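Side-chain contacts in putative regulatory protein (Streptomyces coelicolor A3, PDB 2PZ9), which probably binds DNA as a transcriptional regulator of the TetR family: residues A37-E42 / A79-R84; A141-K146 / D167-I172; M177-A180 / E184-A187. One frame throughout, in Å; residues are numbered along the deposited sequence. Where two conformers were deposited one is given.

Contact 1 (A37-E42 / A79-R84); sequences AAAKEE and AHVAER. With SO4 (sulfate ion), chain C.
V81 meets A39 and K40 with its two methyl branches, one to each, and these apolar contacts are what join 37-42 to 79-84 directly. The torsion of V81 sets up the split. With CG1 anti to the backbone N (chi1 178°), that methyl reaches the K40 chain, while CG2, set beside the backbone N, is left for the alanine. V81 CG2 lies 4.0 Å from A39 CB, an aliphatic contact between two buried residues. V81 CG1 lies 3.9 Å from K40 CG, the second methylene of a chain that bends at chi2, chi3 and chi4, and the two side chains cross obliquely. The CA atoms of K40 and V81 come within 6.7 Å, which puts helix 32-50 close against helix 74-92 at this point. I56 of helix 53-59 also touches A39, and F43 touches V81, so the pair belongs to the apolar interior of the TetR-type N-terminal domain, in which these two helices pack beside the predicted helix-turn-helix of residues 52-71. E42, nearly one turn on from A39, also touches I56, and its OE2 forms a salt bridge with R55.

No hydrogen bond crosses between the segments; the polar end of R84 instead meets a bound sulfate, probably from the crystallisation liquor. R84 NH2 donates to O2 of the sulfate at 3.1 Å, with an N-H...acceptor angle of 156°; O2 sits at the guanidinium edge, in its plane, and lies 3.5 Å from R84 NE. Q33 NE2 also bonds the anion. R32, whose NH2 comes near that of R84, adds positive charge that the sulfate would probably help to balance.

Contact 2 (A141-K146 / D167-I172); sequences ATIAGK and DVLALI
L169 projects from 167-172 toward 141-146 and divides its two terminal methyls between I143 and K146. CD2 of L169 lies 3.8 Å from CG2 of I143, a methyl-to-methyl contact in which the two side chains cross at about a right angle. The other branch, L169 CD1, is 4.1 Å from K146 CD and equally 4.1 Å from K146 CB. It therefore rests against the aliphatic part of the lysine, again with the side chains nearly perpendicular. No hydrogen bond links the two segments.

The second layer of evidence is in the torsions and the helical spacing. CG of L169 stands anti to the backbone N (chi1 -176°), which directs the fork toward 141-146. I143 and K146 are three residues apart on one helix, hence nearly one turn, and so offer neighbouring positions to the two prongs of a single leucine. Beyond CG the lysine chain is extended, and its NZ is hydrogen-bonded to Y103 OH; this anchor, together with T93 and L95 beside the chain, probably helps to fix the methylenes that L169 touches. L147 and L150, further along the same helix as I143, also touch L169.

In the wider fold the contact joins helix 139-155 to helix 165-176 within the C-terminal region of the TetR-type chain. Helix 165-176 has other faces in use: I172 packs on L100, Y103 and A104 of helix 100-113, while A170 and L171 meet W179 and I175 of the second subunit, and D167 OD1 forms a salt bridge with R201 of that subunit. Helix 165-176 thus lies between helices 139-155 and 100-113 of its own chain and the second subunit.

Contact 3 (M177-A180 / E184-A187); sequences MTWA and EIAA
W179 turns its indole toward A186 through two torsions: chi1 of -68° sets CG anti to the carbonyl carbon, and chi2 of 105° then swings the six-membered ring toward 184-187, with NE1 on the far side. The ring therefore arrives edge first. W179 CZ3 is 3.6 Å from A186 CA, which lies at the ring edge and in the ring plane, while the neighbouring W179 CE3 is 3.7 Å from A186 CB. The geometry is thus an indole border laid against an alanine, and the ring faces are not turned to this residue. I185 makes a looser contact to the same corner: its CG2 is 4.3 Å from W179 CZ3, and its carbonyl carbon C is 4.2 Å from that ring atom. The CA atoms of W179 and A186 are 6.1 Å apart, close enough for the ring border to meet backbone as well as side-chain carbon. Replacing the tryptophan with an alanine is likely to leave A186 and I185 without the ring edge they rest on and to open a gap beside helix 183-192.

More than one helix surrounds the indole. F108 of helix 100-113 touches W179 from within the chain, and D167 of the second subunit also packs on it. I185, beside the ring, meets A170 of the second subunit, and the carbonyl O of E184 accepts a bond from Q140 NE2 of that subunit. Such an arrangement, in which a short, weakly bonded helical turn and the next helix fold back on each other while touching a second copy of the protein, belongs to the subunit interface of an all-helical C-terminal domain, consistent with the dimers characteristic of TetR-family regulators.

The three contacts come in series along the chain. Contact 1 lies in the N-terminal TetR-type region, on helices 32-50 and 74-92; contacts 2 and 3 both fall in the C-terminal, tetracycline-repressor-like region. The centre of contact 1 is about 24 Å from each of the others, and contacts 1 and 2 lie on opposite sides of the chain's centre. Contacts 2 and 3 have centres about 22 Å apart, yet their nearest atoms are about 5 Å apart, because helix 165-176 leads directly into helix 178-181. Both touch the second subunit, whereas contact 1 does not, which separates packing of the probable DNA-binding region from packing at the subunit interface.

Contact 1 (A37-E42 / A79-R84)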
loop_
_atom_site.group_PDB
_atom_site.type_symbol
_atom_site.label_atom_id
_atom_site.label_comp_id
_atom_site.label_asym_id
_atom_site.label_seq_id
_atom_site.Cartn_x
_atom_site.Cartn_y
_atom_site.Cartn_z
ATOM N N ALA A 37 -14.674 18.193 -7.654
ATOM C CA ALA A 37 -14.033 18.460 -6.363
ATOM C C ALA A 37 -14.765 17.738 -5.238
ATOM O O ALA A 37 -14.137 17.119 -4.383
ATOM C CB ALA A 37 -13.979 19.942 -6.092
ATOM N N ALA A 38 -16.090 17.806 -5.256
ATOM C CA ALA A 38 -16.915 17.163 -4.243
ATOM C C ALA A 38 -16.908 15.648 -4.381
ATOM O O ALA A 38 -16.968 14.935 -3.380
ATOM C CB ALA A 38 -18.356 17.707 -4.270
ATOM N N ALA A 39 -16.833 15.148 -5.608
ATOM C CA ALA A 39 -16.739 13.703 -5.810
ATOM C C ALA A 39 -15.398 13.144 -5.294
ATOM O O ALA A 39 -15.366 12.049 -4.738
ATOM C CB ALA A 39 -16.983 13.330 -7.277
ATOM N N LYS A 40 -14.311 13.908 -5.466
ATOM C CA LYS A 40 -12.977 13.579 -4.945
ATOM C C LYS A 40 -13.017 13.302 -3.456
ATOM O O LYS A 40 -12.451 12.321 -2.972
ATOM C CB LYS A 40 -12.034 14.751 -5.138
ATOM C CG LYS A 40 -11.134 14.683 -6.325
ATOM C CD LYS A 40 -9.791 15.333 -5.934
ATOM C CE LYS A 40 -9.194 16.230 -7.032
ATOM N NZ LYS A 40 -9.970 17.490 -7.234
ATOM N N GLU A 41 -13.676 14.190 -2.724
ATOM C CA GLU A 41 -13.671 14.164 -1.274
ATOM C C GLU A 41 -14.560 13.027 -0.768
ATOM O O GLU A 41 -14.218 12.370 0.209
ATOM C CB GLU A 41 -14.149 15.514 -0.782
ATOM C CG GLU A 41 -13.678 15.921 0.561
ATOM C CD GLU A 41 -14.755 16.718 1.310
ATOM O OE1 GLU A 41 -14.624 16.871 2.544
ATOM O OE2 GLU A 41 -15.749 17.177 0.676
ATOM N N GLU A 42 -15.676 12.783 -1.463
ATOM C CA GLU A 42 -16.594 11.658 -1.179
ATOM C C GLU A 42 -16.083 10.252 -1.549
ATOM O O GLU A 42 -16.396 9.276 -0.861
ATOM C CB GLU A 42 -17.943 11.883 -1.864
ATOM C CG GLU A 42 -18.981 10.756 -1.662
ATOM C CD GLU A 42 -19.704 10.823 -0.320
ATOM O OE1 GLU A 42 -19.600 11.859 0.378
ATOM O OE2 GLU A 42 -20.383 9.835 0.034
ATOM N N ALA A 79 -14.747 6.924 -12.447
ATOM C CA ALA A 79 -13.761 6.701 -13.509
ATOM C C ALA A 79 -13.130 8.019 -13.911
ATOM O O ALA A 79 -11.899 8.142 -13.954
ATOM C CB ALA A 79 -14.392 5.997 -14.723
ATOM N N HIS A 80 -14.001 9.006 -14.151
ATOM C CA HIS A 80 -13.608 10.359 -14.544
ATOM C C HIS A 80 -12.639 10.980 -13.541
ATOM O O HIS A 80 -11.563 11.485 -13.913
ATOM C CB HIS A 80 -14.834 11.238 -14.688
ATOM C CG HIS A 80 -14.546 12.588 -15.263
ATOM N ND1 HIS A 80 -14.265 12.784 -16.599
ATOM C CD2 HIS A 80 -14.511 13.816 -14.689
ATOM C CE1 HIS A 80 -14.058 14.072 -16.820
ATOM N NE2 HIS A 80 -14.204 14.722 -15.678
ATOM N N VAL A 81 -13.020 10.909 -12.274
ATOM C CA VAL A 81 -12.221 11.453 -11.214
ATOM C C VAL A 81 -10.843 10.793 -11.144
ATOM O O VAL A 81 -9.829 11.493 -11.045
ATOM C CB VAL A 81 -12.947 11.326 -9.897
ATOM C CG1 VAL A 81 -12.082 11.846 -8.784
ATOM C CG2 VAL A 81 -14.280 12.086 -9.964
ATOM N N ALA A 82 -10.817 9.461 -11.224
ATOM C CA ALA A 82 -9.580 8.687 -11.201
ATOM C C ALA A 82 -8.666 9.120 -12.339
ATOM O O ALA A 82 -7.532 9.538 -12.075
ATOM C CB ALA A 82 -9.870 7.207 -11.279
ATOM N N GLU A 83 -9.153 9.034 -13.584
ATOM C CA GLU A 83 -8.432 9.560 -14.757
ATOM C C GLU A 83 -7.802 10.917 -14.454
ATOM O O GLU A 83 -6.578 11.074 -14.470
ATOM C CB GLU A 83 -9.375 9.723 -15.949
ATOM C CG GLU A 83 -9.762 8.423 -16.649
ATOM C CD GLU A 83 -11.037 8.547 -17.527
ATOM O OE1 GLU A 83 -11.029 9.340 -18.512
ATOM O OE2 GLU A 83 -12.050 7.840 -17.235
ATOM N N ARG A 84 -8.667 11.885 -14.163
ATOM C CA ARG A 84 -8.274 13.245 -13.834
ATOM C C ARG A 84 -7.140 13.215 -12.800
ATOM O O ARG A 84 -6.154 13.935 -12.946
ATOM C CB ARG A 84 -9.498 14.051 -13.332
ATOM C CG ARG A 84 -9.612 15.500 -13.852
ATOM C CD ARG A 84 -10.437 15.636 -15.178
ATOM N NE ARG A 84 -10.602 17.033 -15.648
ATOM C CZ ARG A 84 -11.310 17.415 -16.724
ATOM N NH1 ARG A 84 -11.948 16.532 -17.485
ATOM N NH2 ARG A 84 -11.382 18.699 -17.059
HETATM S S SO4 C . -10.985 21.182 -13.635
HETATM O O1 SO4 C . -11.833 22.183 -14.274
HETATM O O2 SO4 C . -10.274 20.404 -14.657
HETATM O O3 SO4 C . -10.021 21.876 -12.784
HETATM O O4 SO4 C . -11.816 20.271 -12.837
#

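Contact 2 (A141-K146 / D167-I172)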
loop_
_atom_site.group_PDB
_atom_site.type_symbol
_atom_site.label_atom_id
_atom_site.label_comp_id
_atom_site.label_asym_id
_atom_site.label_seq_id
_atom_site.Cartn_x
_atom_site.Cartn_y
_atom_site.Cartn_z
ATOM N N ALA A 141 0.420 2.717 -20.346
ATOM C CA ALA A 141 1.216 3.442 -21.307
ATOM C C ALA A 141 2.371 4.126 -20.607
ATOM O O ALA A 141 3.518 3.803 -20.871
ATOM C CB ALA A 141 0.369 4.450 -22.085
ATOM N N THR A 142 2.101 5.042 -19.692
ATOM C CA THR A 142 3.231 5.755 -19.104
ATOM C C THR A 142 4.236 4.791 -18.428
ATOM O O THR A 142 5.445 4.997 -18.530
ATOM C CB THR A 142 2.813 6.998 -18.225
ATOM O OG1 THR A 142 2.807 6.668 -16.827
ATOM C CG2 THR A 142 1.439 7.574 -18.682
ATOM N N ILE A 143 3.733 3.727 -17.800
ATOM C CA ILE A 143 4.569 2.651 -17.245
ATOM C C ILE A 143 5.473 2.010 -18.312
ATOM O O ILE A 143 6.691 1.979 -18.158
ATOM C CB ILE A 143 3.709 1.545 -16.573
ATOM C CG1 ILE A 143 3.046 2.067 -15.300
ATOM C CG2 ILE A 143 4.535 0.271 -16.283
ATOM C CD1 ILE A 143 1.766 1.354 -14.988
ATOM N N ALA A 144 4.880 1.502 -19.393
ATOM C CA ALA A 144 5.678 0.983 -20.498
ATOM C C ALA A 144 6.734 2.000 -20.918
ATOM O O ALA A 144 7.870 1.624 -21.248
ATOM C CB ALA A 144 4.814 0.598 -21.662
ATOM N N GLY A 145 6.373 3.280 -20.868
ATOM C CA GLY A 145 7.301 4.360 -21.214
ATOM C C GLY A 145 8.450 4.495 -20.220
ATOM O O GLY A 145 9.622 4.594 -20.605
ATOM N N LYS A 146 8.114 4.499 -18.935
ATOM C CA LYS A 146 9.125 4.628 -17.886
ATOM C C LYS A 146 10.081 3.438 -17.824
ATOM O O LYS A 146 11.252 3.598 -17.511
ATOM C CB LYS A 146 8.466 4.850 -16.529
ATOM C CG LYS A 146 7.749 6.165 -16.427
ATOM C CD LYS A 146 7.180 6.344 -15.056
ATOM C CE LYS A 146 6.189 7.447 -15.032
ATOM N NZ LYS A 146 5.864 7.730 -13.600
ATOM N N ASP A 167 11.444 -4.259 -11.581
ATOM C CA ASP A 167 11.638 -4.203 -10.133
ATOM C C ASP A 167 11.948 -2.768 -9.650
ATOM O O ASP A 167 11.438 -2.331 -8.602
ATOM C CB ASP A 167 12.718 -5.200 -9.676
ATOM C CG ASP A 167 12.321 -6.673 -9.929
ATOM O OD1 ASP A 167 11.260 -7.114 -9.419
ATOM O OD2 ASP A 167 13.076 -7.405 -10.625
ATOM N N VAL A 168 12.764 -2.041 -10.411
ATOM C CA VAL A 168 13.198 -0.693 -10.045
ATOM C C VAL A 168 11.990 0.243 -9.922
ATOM O O VAL A 168 11.817 0.938 -8.908
ATOM C CB VAL A 168 14.231 -0.134 -11.076
ATOM C CG1 VAL A 168 14.668 1.267 -10.702
ATOM C CG2 VAL A 168 15.422 -1.053 -11.196
ATOM N N LEU A 169 11.152 0.231 -10.949
ATOM C CA LEU A 169 9.965 1.073 -10.990
ATOM C C LEU A 169 9.008 0.786 -9.828
ATOM O O LEU A 169 8.692 1.679 -9.040
ATOM C CB LEU A 169 9.254 0.904 -12.326
ATOM C CG LEU A 169 8.043 1.800 -12.528
ATOM C CD1 LEU A 169 8.514 3.222 -12.739
ATOM C CD2 LEU A 169 7.134 1.326 -13.674
ATOM N N ALA A 170 8.573 -0.475 -9.720
ATOM C CA ALA A 170 7.687 -0.938 -8.650
ATOM C C ALA A 170 8.166 -0.545 -7.256
ATOM O O ALA A 170 7.428 0.091 -6.496
ATOM C CB ALA A 170 7.528 -2.426 -8.740
ATOM N N LEU A 171 9.396 -0.939 -6.943
ATOM C CA LEU A 171 10.026 -0.620 -5.666
ATOM C C LEU A 171 9.968 0.865 -5.317
ATOM O O LEU A 171 9.453 1.257 -4.258
ATOM C CB LEU A 171 11.490 -1.078 -5.647
ATOM C CG LEU A 171 11.685 -2.603 -5.675
ATOM C CD1 LEU A 171 13.100 -2.969 -6.137
ATOM C CD2 LEU A 171 11.301 -3.277 -4.331
ATOM N N ILE A 172 10.484 1.693 -6.210
ATOM C CA ILE A 172 10.551 3.108 -5.919
ATOM C C ILE A 172 9.148 3.741 -5.661
ATOM O O ILE A 172 8.960 4.502 -4.699
ATOM C CB ILE A 172 11.369 3.833 -6.988
ATOM C CG1 ILE A 172 12.801 3.287 -6.968
ATOM C CG2 ILE A 172 11.356 5.345 -6.725
ATOM C CD1 ILE A 172 13.668 3.782 -8.091
#

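Contact 3 (M177-A180 / E184-A187)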
loop_
_atom_site.group_PDB
_atom_site.type_symbol
_atom_site.label_atom_id
_atom_site.label_comp_id
_atom_site.label_asym_id
_atom_site.label_seq_id
_atom_site.Cartn_x
_atom_site.Cartn_y
_atom_site.Cartn_z
HETATM N N MSE A 177 5.269 5.671 -1.144
HETATM C CA MSE A 177 3.993 5.766 -0.470
HETATM C C MSE A 177 4.010 5.052 0.849
HETATM O O MSE A 177 2.987 4.633 1.369
HETATM C CB MSE A 177 2.892 5.284 -1.358
HETATM C CG MSE A 177 2.671 6.203 -2.532
HETATM SE SE MSE A 177 2.150 4.862 -3.834
HETATM C CE MSE A 177 2.663 5.667 -5.829
ATOM N N THR A 178 5.217 4.976 1.384
ATOM C CA THR A 178 5.550 4.401 2.674
ATOM C C THR A 178 4.680 4.857 3.855
ATOM O O THR A 178 4.289 4.038 4.676
ATOM C CB THR A 178 7.041 4.649 2.946
ATOM O OG1 THR A 178 7.506 3.780 3.961
ATOM C CG2 THR A 178 7.263 6.059 3.373
ATOM N N TRP A 179 4.365 6.148 3.915
ATOM C CA TRP A 179 3.651 6.733 5.061
ATOM C C TRP A 179 2.138 6.757 4.890
ATOM O O TRP A 179 1.384 6.674 5.871
ATOM C CB TRP A 179 4.213 8.112 5.402
ATOM C CG TRP A 179 5.583 7.941 5.938
ATOM C CD1 TRP A 179 6.766 8.211 5.296
ATOM C CD2 TRP A 179 5.938 7.371 7.210
ATOM N NE1 TRP A 179 7.842 7.869 6.105
ATOM C CE2 TRP A 179 7.358 7.350 7.281
ATOM C CE3 TRP A 179 5.195 6.890 8.303
ATOM C CZ2 TRP A 179 8.036 6.871 8.394
ATOM C CZ3 TRP A 179 5.865 6.423 9.396
ATOM C CH2 TRP A 179 7.272 6.413 9.439
ATOM N N ALA A 180 1.723 6.880 3.634
ATOM C CA ALA A 180 0.399 6.515 3.192
ATOM C C ALA A 180 0.143 5.037 3.473
ATOM O O ALA A 180 -0.834 4.698 4.122
ATOM C CB ALA A 180 0.263 6.806 1.698
ATOM N N GLU A 184 -0.417 2.533 10.657
ATOM C CA GLU A 184 -0.227 2.032 12.018
ATOM C C GLU A 184 1.128 2.499 12.594
ATOM O O GLU A 184 1.141 3.177 13.608
ATOM C CB GLU A 184 -0.397 0.502 12.086
ATOM C CG GLU A 184 0.730 -0.354 11.453
ATOM C CD GLU A 184 1.005 -0.038 9.986
ATOM O OE1 GLU A 184 2.193 0.130 9.630
ATOM O OE2 GLU A 184 0.038 0.048 9.196
ATOM N N ILE A 185 2.244 2.200 11.918
ATOM C CA ILE A 185 3.561 2.759 12.264
ATOM C C ILE A 185 3.526 4.290 12.198
ATOM O O ILE A 185 4.078 4.959 13.079
ATOM C CB ILE A 185 4.711 2.215 11.342
ATOM C CG1 ILE A 185 4.772 0.681 11.366
ATOM C CG2 ILE A 185 6.080 2.788 11.734
ATOM C CD1 ILE A 185 5.493 0.047 10.143
ATOM N N ALA A 186 2.880 4.851 11.167
ATOM C CA ALA A 186 2.729 6.306 11.074
ATOM C C ALA A 186 2.140 6.852 12.371
ATOM O O ALA A 186 2.583 7.885 12.860
ATOM C CB ALA A 186 1.887 6.718 9.868
ATOM N N ALA A 187 1.164 6.145 12.946
ATOM C CA ALA A 187 0.606 6.553 14.250
ATOM C C ALA A 187 1.685 6.578 15.354
ATOM O O ALA A 187 1.846 7.593 16.052
ATOM C CB ALA A 187 -0.594 5.681 14.646
#